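Local coordinates for putative glutaryl-CoA dehydrogenase (Thermus thermophilus, PDB 2EBA), which is a flavoprotein of the acyl-CoA dehydrogenase family that binds flavin-adenine dinucleotide as a four-chain assembly, at residues Pro49-Glu53 / Leu54-Gly58. Residues are numbered along the deposited sequence; the frame is centred on the assembly and turned at random.
Sequences PRFAE and LGFLG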
loop_
_atom_site.group_PDB
_atom_site.type_symbol
_atom_site.label_atom_id
_atom_site.label_comp_id
_atom_site.label_asym_id
_atom_site.label_seq_id
_atom_site.Cartn_x
_atom_site.Cartn_y
_atom_site.Cartn_z
ATOM N N PRO A 49 -6.553 17.049 -38.597
ATOM C CA PRO A 49 -5.849 17.016 -39.879
ATOM C C PRO A 49 -4.334 17.015 -39.643
ATOM O O PRO A 49 -3.586 16.405 -40.434
ATOM C CB PRO A 49 -6.331 18.296 -40.606
ATOM C CG PRO A 49 -7.357 18.921 -39.647
ATOM C CD PRO A 49 -7.783 17.856 -38.708
ATOM N N ARG A 50 -3.863 17.648 -38.574
ATOM C CA ARG A 50 -2.422 17.673 -38.290
ATOM C C ARG A 50 -1.959 16.235 -37.950
ATOM O O ARG A 50 -0.905 15.815 -38.399
ATOM C CB ARG A 50 -2.077 18.582 -37.107
ATOM C CG ARG A 50 -2.403 20.036 -37.406
ATOM C CD ARG A 50 -1.643 20.581 -38.608
ATOM N NE ARG A 50 -0.246 20.790 -38.266
ATOM C CZ ARG A 50 0.756 20.025 -38.689
ATOM N NH1 ARG A 50 0.516 18.973 -39.487
ATOM N NH2 ARG A 50 1.998 20.291 -38.304
ATOM N N PHE A 51 -2.730 15.494 -37.145
ATOM C CA PHE A 51 -2.352 14.112 -36.780
ATOM C C PHE A 51 -2.303 13.276 -38.041
ATOM O O PHE A 51 -1.441 12.420 -38.180
ATOM C CB PHE A 51 -3.371 13.444 -35.864
ATOM C CG PHE A 51 -3.536 14.094 -34.532
ATOM C CD1 PHE A 51 -2.582 14.955 -34.009
ATOM C CD2 PHE A 51 -4.665 13.823 -33.782
ATOM C CE1 PHE A 51 -2.782 15.533 -32.758
ATOM C CE2 PHE A 51 -4.852 14.388 -32.536
ATOM C CZ PHE A 51 -3.923 15.239 -32.031
ATOM N N ALA A 52 -3.277 13.498 -38.925
ATOM C CA ALA A 52 -3.361 12.751 -40.180
ATOM C C ALA A 52 -2.081 12.998 -40.962
ATOM O O ALA A 52 -1.428 12.068 -41.426
ATOM C CB ALA A 52 -4.567 13.210 -40.976
ATOM N N GLU A 53 -1.711 14.265 -41.075
ATOM C CA GLU A 53 -0.497 14.644 -41.785
ATOM C C GLU A 53 0.782 14.058 -41.193
ATOM O O GLU A 53 1.760 13.830 -41.911
ATOM C CB GLU A 53 -0.389 16.161 -41.830
ATOM C CG GLU A 53 -1.092 16.759 -43.010
ATOM C CD GLU A 53 -1.735 18.088 -42.686
ATOM O OE1 GLU A 53 -1.128 18.881 -41.934
ATOM O OE2 GLU A 53 -2.849 18.343 -43.189
ATOM N N LEU A 54 0.785 13.821 -39.890
ATOM C CA LEU A 54 1.963 13.250 -39.249
ATOM C C LEU A 54 1.929 11.739 -39.267
ATOM O O LEU A 54 2.894 11.088 -38.865
ATOM C CB LEU A 54 2.102 13.741 -37.807
ATOM C CG LEU A 54 2.702 15.139 -37.708
ATOM C CD1 LEU A 54 1.667 16.216 -37.998
ATOM C CD2 LEU A 54 3.258 15.304 -36.326
ATOM N N GLY A 55 0.816 11.186 -39.745
ATOM C CA GLY A 55 0.674 9.742 -39.816
ATOM C C GLY A 55 0.310 9.084 -38.510
ATOM O O GLY A 55 0.544 7.888 -38.335
ATOM N N PHE A 56 -0.278 9.861 -37.605
ATOM C CA PHE A 56 -0.712 9.387 -36.306
ATOM C C PHE A 56 -1.933 8.529 -36.410
ATOM O O PHE A 56 -2.303 7.853 -35.452
ATOM C CB PHE A 56 -1.116 10.538 -35.415
ATOM C CG PHE A 56 0.019 11.292 -34.850
ATOM C CD1 PHE A 56 1.332 10.946 -35.145
ATOM C CD2 PHE A 56 -0.226 12.355 -33.978
ATOM C CE1 PHE A 56 2.377 11.629 -34.582
ATOM C CE2 PHE A 56 0.830 13.062 -33.399
ATOM C CZ PHE A 56 2.128 12.699 -33.699
ATOM N N LEU A 57 -2.602 8.578 -37.549
ATOM C CA LEU A 57 -3.812 7.820 -37.649
ATOM C C LEU A 57 -3.642 6.459 -38.274
ATOM O O LEU A 57 -3.483 6.330 -39.514
ATOM C CB LEU A 57 -4.812 8.654 -38.396
ATOM C CG LEU A 57 -5.605 9.633 -37.497
ATOM C CD1 LEU A 57 -4.796 10.199 -36.281
ATOM C CD2 LEU A 57 -6.047 10.813 -38.391
ATOM N N GLY A 58 -3.739 5.443 -37.414
ATOM C CA GLY A 58 -3.571 4.075 -37.848
ATOM C C GLY A 58 -2.156 3.944 -38.366
ATOM O O GLY A 58 -1.946 3.462 -39.476
HETATM O O HOH W 1 -2.439 9.260 -40.464
#
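Phe51 O takes a straight hydrogen bond from Phe56 N (2.9 Å, 157° at the hydrogen) at the end of helix 48-54, and a weak one from Leu54 N that adds little. One residue on, Ala52 O accepts Gly55 N at 2.9 Å, the donor lying well above the carbonyl plane. These two backbone bonds, Phe56 to Phe51 and Gly55 to Ala52, with the positive phi of Gly55 (80°), make a Schellman motif; that conformation suits a residue without CB. A water that probably donates to Ala52 O accepts a bond from Leu57 N at 3.0 Å and so ties the departing chain to the last turn.

The reversal brings the apolar side chains back against the helix. Phe51 CD1 meets Phe56 CD2 at 3.5 Å, the ring planes inclined at 35°, and Leu54 CB lies over one face of the Phe56 ring near its rim. Leu57 forks over the helix, CD1 on Phe51 CB (3.6 Å) and CD2 on Ala52 CB (3.8 Å); the small alanine lets that branch come close.

Arg50 NH1 forms a salt bridge with Glu53 OE1 (2.9 Å), its hydrogen bond weak, while NE makes a second salt bridge to Glu29 of helix 13-29. Phe51 and Leu57 also pack on helix 87-107, so backbone capping and apolar packing together probably fix where the chain turns within the helical N-terminal domain.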